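PDB 4KP2: methanogen homoaconitase large subunit from Methanocaldococcus jannaschii, which catalyses, together with its small subunit and a [4Fe-4S] cluster, the reversible dehydration of (R)-homocitrate to cis-homoaconitate and the hydration of the latter to homoisocitrate. Local coordinates for residues A[38-52]-A[159-173]. Sequence-based numbering, arbitrary orientation.
Sequences CAGDSIEVEVDLAMT and MAYIYATGETWIKVP
Glu44 lies over one face of the Trp169 indole, its CB 3.7 Å from the centroid of the Trp169 six-membered ring, a CH-pi contact 11° off the normal. The chain is extended, with CG anti to the backbone N (chi1 -177°), and this carries it out over the CZ2 rim on that side, the carboxylate stacked with the planes 24° apart. At the indole edge Tyr161 CE2 lies in plane, and Trp169 NE1 donates to Tyr161 OH. An alanine in place of Glu44 would keep CB over the ring, but the CE2 and CZ2 rim would probably lose the cover of CG and the carboxylate. Glu44 OE2 comes within 2.8 Å of Glu167 OE1, and Glu46 lies beside Glu167; the like charges may raise the pKa of one of these acids.

The Tyr163 ring meets the ring of Phe102, and segment 38-52 by its edge. Ala50 CB packs at CE1, and Thr52 OG1 lies in plane, 2.5 Å from Tyr163 OH, hydrogen-bonded to it and to Thr57 OG1. Val47 CG2 meets Ile162 CG2 at 3.6 Å, the side chains crossing at about a right angle.

Backbone bonds from Val47 N-Gly166 O (2.7 Å) to Gly40 N-Val172 O join strands 42-46 and 167-171 in an antiparallel ladder bordering a mixed sheet. Beside it, helix 156-165 packs on strand 49-53, central in a parallel five-stranded sheet, as in the alpha-beta-alpha sandwich of the aconitase family.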
loop_
_atom_site.group_PDB
_atom_site.type_symbol
_atom_site.label_atom_id
_atom_site.label_comp_id
_atom_site.label_asym_id
_atom_site.label_seq_id
_atom_site.Cartn_x
_atom_site.Cartn_y
_atom_site.Cartn_z
ATOM N N CYS A 38 -5.412 -27.588 -37.375
ATOM C CA CYS A 38 -6.275 -26.482 -37.762
ATOM C C CYS A 38 -7.374 -26.273 -36.729
ATOM O O CYS A 38 -7.477 -27.027 -35.761
ATOM C CB CYS A 38 -6.883 -26.724 -39.145
ATOM S SG CYS A 38 -8.048 -28.102 -39.223
ATOM N N ALA A 39 -8.191 -25.249 -36.945
ATOM C CA ALA A 39 -9.260 -24.904 -36.014
ATOM C C ALA A 39 -10.286 -26.026 -35.884
ATOM O O ALA A 39 -10.755 -26.571 -36.883
ATOM C CB ALA A 39 -9.936 -23.610 -36.440
ATOM N N GLY A 40 -10.628 -26.364 -34.645
ATOM C CA GLY A 40 -11.590 -27.418 -34.380
ATOM C C GLY A 40 -10.934 -28.686 -33.872
ATOM O O GLY A 40 -11.561 -29.486 -33.178
ATOM N N ASP A 41 -9.664 -28.866 -34.219
ATOM C CA ASP A 41 -8.915 -30.051 -33.815
ATOM C C ASP A 41 -8.541 -29.997 -32.337
ATOM O O ASP A 41 -7.980 -29.008 -31.867
ATOM C CB ASP A 41 -7.648 -30.190 -34.661
ATOM C CG ASP A 41 -7.936 -30.183 -36.148
ATOM O OD1 ASP A 41 -9.002 -29.668 -36.546
ATOM O OD2 ASP A 41 -7.096 -30.688 -36.920
ATOM N N SER A 42 -8.854 -31.063 -31.609
ATOM C CA SER A 42 -8.476 -31.163 -30.203
ATOM C C SER A 42 -7.134 -31.873 -30.083
ATOM O O SER A 42 -7.009 -33.043 -30.445
ATOM C CB SER A 42 -9.543 -31.915 -29.407
ATOM O OG SER A 42 -9.630 -33.265 -29.827
ATOM N N ILE A 43 -6.131 -31.162 -29.579
ATOM C CA ILE A 43 -4.779 -31.704 -29.500
ATOM C C ILE A 43 -4.231 -31.699 -28.077
ATOM O O ILE A 43 -4.748 -31.002 -27.201
ATOM C CB ILE A 43 -3.811 -30.920 -30.404
ATOM C CG1 ILE A 43 -3.752 -29.453 -29.973
ATOM C CG2 ILE A 43 -4.233 -31.029 -31.861
ATOM C CD1 ILE A 43 -2.827 -28.605 -30.817
ATOM N N GLU A 44 -3.182 -32.484 -27.857
ATOM C CA GLU A 44 -2.505 -32.522 -26.570
ATOM C C GLU A 44 -1.227 -31.699 -26.651
ATOM O O GLU A 44 -0.309 -32.039 -27.397
ATOM C CB GLU A 44 -2.174 -33.963 -26.181
ATOM C CG GLU A 44 -1.536 -34.108 -24.810
ATOM C CD GLU A 44 -1.142 -35.537 -24.498
ATOM O OE1 GLU A 44 -0.856 -36.297 -25.448
ATOM O OE2 GLU A 44 -1.124 -35.900 -23.304
ATOM N N VAL A 45 -1.170 -30.617 -25.883
ATOM C CA VAL A 45 -0.042 -29.694 -25.939
ATOM C C VAL A 45 0.815 -29.742 -24.678
ATOM O O VAL A 45 0.304 -29.635 -23.563
ATOM C CB VAL A 45 -0.520 -28.246 -26.152
ATOM C CG1 VAL A 45 0.668 -27.301 -26.241
ATOM C CG2 VAL A 45 -1.375 -28.152 -27.402
ATOM N N GLU A 46 2.121 -29.904 -24.860
ATOM C CA GLU A 46 3.056 -29.824 -23.747
ATOM C C GLU A 46 3.235 -28.364 -23.352
ATOM O O GLU A 46 3.503 -27.513 -24.196
ATOM C CB GLU A 46 4.403 -30.445 -24.121
ATOM C CG GLU A 46 4.344 -31.943 -24.375
ATOM C CD GLU A 46 5.713 -32.550 -24.603
ATOM O OE1 GLU A 46 6.697 -31.784 -24.693
ATOM O OE2 GLU A 46 5.804 -33.793 -24.687
ATOM N N VAL A 47 3.081 -28.078 -22.064
ATOM C CA VAL A 47 3.117 -26.702 -21.579
ATOM C C VAL A 47 4.543 -26.207 -21.354
ATOM O O VAL A 47 5.349 -26.871 -20.700
ATOM C CB VAL A 47 2.298 -26.549 -20.284
ATOM C CG1 VAL A 47 2.292 -25.102 -19.821
ATOM C CG2 VAL A 47 0.878 -27.043 -20.508
ATOM N N ASP A 48 4.845 -25.035 -21.904
ATOM C CA ASP A 48 6.172 -24.442 -21.785
ATOM C C ASP A 48 6.316 -23.611 -20.515
ATOM O O ASP A 48 7.419 -23.437 -20.001
ATOM C CB ASP A 48 6.478 -23.572 -23.004
ATOM C CG ASP A 48 6.651 -24.382 -24.267
ATOM O OD1 ASP A 48 7.270 -25.463 -24.193
ATOM O OD2 ASP A 48 6.169 -23.940 -25.331
ATOM N N LEU A 49 5.198 -23.094 -20.015
ATOM C CA LEU A 49 5.226 -22.220 -18.848
ATOM C C LEU A 49 3.913 -22.279 -18.070
ATOM O O LEU A 49 2.840 -22.052 -18.626
ATOM C CB LEU A 49 5.518 -20.782 -19.281
ATOM C CG LEU A 49 6.046 -19.819 -18.219
ATOM C CD1 LEU A 49 7.380 -20.312 -17.687
ATOM C CD2 LEU A 49 6.181 -18.416 -18.790
ATOM N N ALA A 50 4.007 -22.584 -16.780
ATOM C CA ALA A 50 2.831 -22.667 -15.920
ATOM C C ALA A 50 2.945 -21.700 -14.745
ATOM O O ALA A 50 3.973 -21.649 -14.070
ATOM C CB ALA A 50 2.636 -24.092 -15.425
ATOM N N MET A 51 1.886 -20.936 -14.500
ATOM C CA MET A 51 1.917 -19.909 -13.463
ATOM C C MET A 51 0.609 -19.773 -12.685
ATOM O O MET A 51 -0.474 -19.744 -13.267
ATOM C CB MET A 51 2.320 -18.557 -14.063
ATOM C CG MET A 51 1.919 -17.351 -13.228
ATOM S SD MET A 51 0.415 -16.563 -13.833
ATOM C CE MET A 51 -0.455 -16.292 -12.292
ATOM N N THR A 52 0.726 -19.693 -11.363
ATOM C CA THR A 52 -0.410 -19.417 -10.490
ATOM C C THR A 52 -0.033 -18.362 -9.453
ATOM O O THR A 52 1.110 -18.311 -8.995
ATOM C CB THR A 52 -0.899 -20.684 -9.769
ATOM O OG1 THR A 52 0.218 -21.368 -9.188
ATOM C CG2 THR A 52 -1.606 -21.615 -10.743
ATOM N N MET A 159 -5.090 -26.291 -13.656
ATOM C CA MET A 159 -3.739 -25.895 -13.280
ATOM C C MET A 159 -3.023 -27.002 -12.514
ATOM O O MET A 159 -1.805 -27.137 -12.600
ATOM C CB MET A 159 -3.759 -24.601 -12.462
ATOM C CG MET A 159 -3.945 -23.331 -13.289
ATOM S SD MET A 159 -2.447 -22.792 -14.137
ATOM C CE MET A 159 -2.603 -23.619 -15.723
ATOM N N ALA A 160 -3.789 -27.788 -11.765
ATOM C CA ALA A 160 -3.236 -28.923 -11.036
ATOM C C ALA A 160 -2.852 -30.035 -12.005
ATOM O O ALA A 160 -1.818 -30.684 -11.847
ATOM C CB ALA A 160 -4.233 -29.432 -10.011
ATOM N N TYR A 161 -3.701 -30.245 -13.006
ATOM C CA TYR A 161 -3.461 -31.244 -14.041
ATOM C C TYR A 161 -2.180 -30.923 -14.800
ATOM O O TYR A 161 -1.347 -31.799 -15.039
ATOM C CB TYR A 161 -4.648 -31.284 -15.007
ATOM C CG TYR A 161 -4.535 -32.326 -16.097
ATOM C CD1 TYR A 161 -4.982 -33.625 -15.893
ATOM C CD2 TYR A 161 -3.994 -32.008 -17.337
ATOM C CE1 TYR A 161 -4.885 -34.578 -16.888
ATOM C CE2 TYR A 161 -3.892 -32.954 -18.337
ATOM C CZ TYR A 161 -4.340 -34.237 -18.108
ATOM O OH TYR A 161 -4.240 -35.181 -19.102
ATOM N N ILE A 162 -2.032 -29.657 -15.174
ATOM C CA ILE A 162 -0.855 -29.196 -15.899
ATOM C C ILE A 162 0.394 -29.264 -15.022
ATOM O O ILE A 162 1.472 -29.634 -15.489
ATOM C CB ILE A 162 -1.062 -27.763 -16.431
ATOM C CG1 ILE A 162 -2.125 -27.764 -17.531
ATOM C CG2 ILE A 162 0.241 -27.182 -16.953
ATOM C CD1 ILE A 162 -2.395 -26.406 -18.126
ATOM N N TYR A 163 0.237 -28.921 -13.748
ATOM C CA TYR A 163 1.339 -28.986 -12.793
ATOM C C TYR A 163 1.879 -30.404 -12.635
ATOM O O TYR A 163 3.043 -30.596 -12.289
ATOM C CB TYR A 163 0.903 -28.452 -11.426
ATOM C CG TYR A 163 1.036 -26.954 -11.271
ATOM C CD1 TYR A 163 1.707 -26.194 -12.220
ATOM C CD2 TYR A 163 0.500 -26.302 -10.167
ATOM C CE1 TYR A 163 1.834 -24.825 -12.078
ATOM C CE2 TYR A 163 0.623 -24.934 -10.016
ATOM C CZ TYR A 163 1.292 -24.201 -10.975
ATOM O OH TYR A 163 1.419 -22.838 -10.833
ATOM N N ALA A 164 1.032 -31.394 -12.895
ATOM C CA ALA A 164 1.396 -32.786 -12.660
ATOM C C ALA A 164 1.924 -33.498 -13.903
ATOM O O ALA A 164 2.823 -34.334 -13.810
ATOM C CB ALA A 164 0.215 -33.543 -12.083
ATOM N N THR A 165 1.366 -33.168 -15.062
ATOM C CA THR A 165 1.715 -33.861 -16.298
ATOM C C THR A 165 2.542 -32.998 -17.247
ATOM O O THR A 165 3.301 -33.514 -18.067
ATOM C CB THR A 165 0.457 -34.354 -17.041
ATOM O OG1 THR A 165 -0.359 -33.234 -17.405
ATOM C CG2 THR A 165 -0.346 -35.299 -16.161
ATOM N N GLY A 166 2.386 -31.684 -17.138
ATOM C CA GLY A 166 3.080 -30.762 -18.018
ATOM C C GLY A 166 2.417 -30.682 -19.377
ATOM O O GLY A 166 2.960 -30.109 -20.321
ATOM N N GLU A 167 1.230 -31.269 -19.469
ATOM C CA GLU A 167 0.470 -31.296 -20.710
ATOM C C GLU A 167 -0.981 -30.933 -20.431
ATOM O O GLU A 167 -1.453 -31.060 -19.303
ATOM C CB GLU A 167 0.538 -32.685 -21.346
ATOM C CG GLU A 167 1.941 -33.129 -21.732
ATOM C CD GLU A 167 2.015 -34.610 -22.052
ATOM O OE1 GLU A 167 1.099 -35.353 -21.638
ATOM O OE2 GLU A 167 2.987 -35.029 -22.714
ATOM N N THR A 168 -1.683 -30.478 -21.462
ATOM C CA THR A 168 -3.100 -30.167 -21.335
ATOM C C THR A 168 -3.830 -30.490 -22.633
ATOM O O THR A 168 -3.205 -30.731 -23.665
ATOM C CB THR A 168 -3.326 -28.690 -20.980
ATOM O OG1 THR A 168 -4.721 -28.463 -20.743
ATOM C CG2 THR A 168 -2.859 -27.796 -22.116
ATOM N N TRP A 169 -5.156 -30.497 -22.573
ATOM C CA TRP A 169 -5.966 -30.820 -23.740
ATOM C C TRP A 169 -6.862 -29.649 -24.116
ATOM O O TRP A 169 -7.798 -29.313 -23.390
ATOM C CB TRP A 169 -6.814 -32.064 -23.473
ATOM C CG TRP A 169 -6.001 -33.271 -23.133
ATOM C CD1 TRP A 169 -5.450 -33.572 -21.923
ATOM C CD2 TRP A 169 -5.645 -34.345 -24.014
ATOM N NE1 TRP A 169 -4.772 -34.765 -21.995
ATOM C CE2 TRP A 169 -4.877 -35.260 -23.267
ATOM C CE3 TRP A 169 -5.902 -34.620 -25.361
ATOM C CZ2 TRP A 169 -4.363 -36.430 -23.822
ATOM C CZ3 TRP A 169 -5.391 -35.783 -25.909
ATOM C CH2 TRP A 169 -4.630 -36.673 -25.140
ATOM N N ILE A 170 -6.565 -29.029 -25.253
ATOM C CA ILE A 170 -7.352 -27.900 -25.730
ATOM C C ILE A 170 -7.805 -28.113 -27.166
ATOM O O ILE A 170 -7.275 -28.966 -27.880
ATOM C CB ILE A 170 -6.553 -26.590 -25.673
ATOM C CG1 ILE A 170 -5.361 -26.660 -26.630
ATOM C CG2 ILE A 170 -6.096 -26.296 -24.251
ATOM C CD1 ILE A 170 -4.613 -25.361 -26.766
ATOM N N LYS A 171 -8.791 -27.330 -27.583
ATOM C CA LYS A 171 -9.261 -27.360 -28.958
ATOM C C LYS A 171 -8.731 -26.134 -29.687
ATOM O O LYS A 171 -8.894 -25.010 -29.213
ATOM C CB LYS A 171 -10.789 -27.373 -28.998
ATOM C CG LYS A 171 -11.371 -27.484 -30.396
ATOM C CD LYS A 171 -12.895 -27.435 -30.388
ATOM C CE LYS A 171 -13.514 -28.690 -29.777
ATOM N NZ LYS A 171 -13.625 -28.640 -28.289
ATOM N N VAL A 172 -8.088 -26.357 -30.831
ATOM C CA VAL A 172 -7.539 -25.262 -31.625
ATOM C C VAL A 172 -8.646 -24.299 -32.035
ATOM O O VAL A 172 -9.552 -24.666 -32.784
ATOM C CB VAL A 172 -6.814 -25.772 -32.881
ATOM C CG1 VAL A 172 -6.237 -24.603 -33.669
ATOM C CG2 VAL A 172 -5.719 -26.754 -32.500
ATOM N N PRO A 173 -8.573 -23.059 -31.535
ATOM C CA PRO A 173 -9.641 -22.070 -31.700
ATOM C C PRO A 173 -9.662 -21.445 -33.087
ATOM O O PRO A 173 -8.663 -21.484 -33.806
ATOM C CB PRO A 173 -9.279 -21.008 -30.664
ATOM C CG PRO A 173 -7.792 -21.061 -30.605
ATOM C CD PRO A 173 -7.427 -22.512 -30.786
#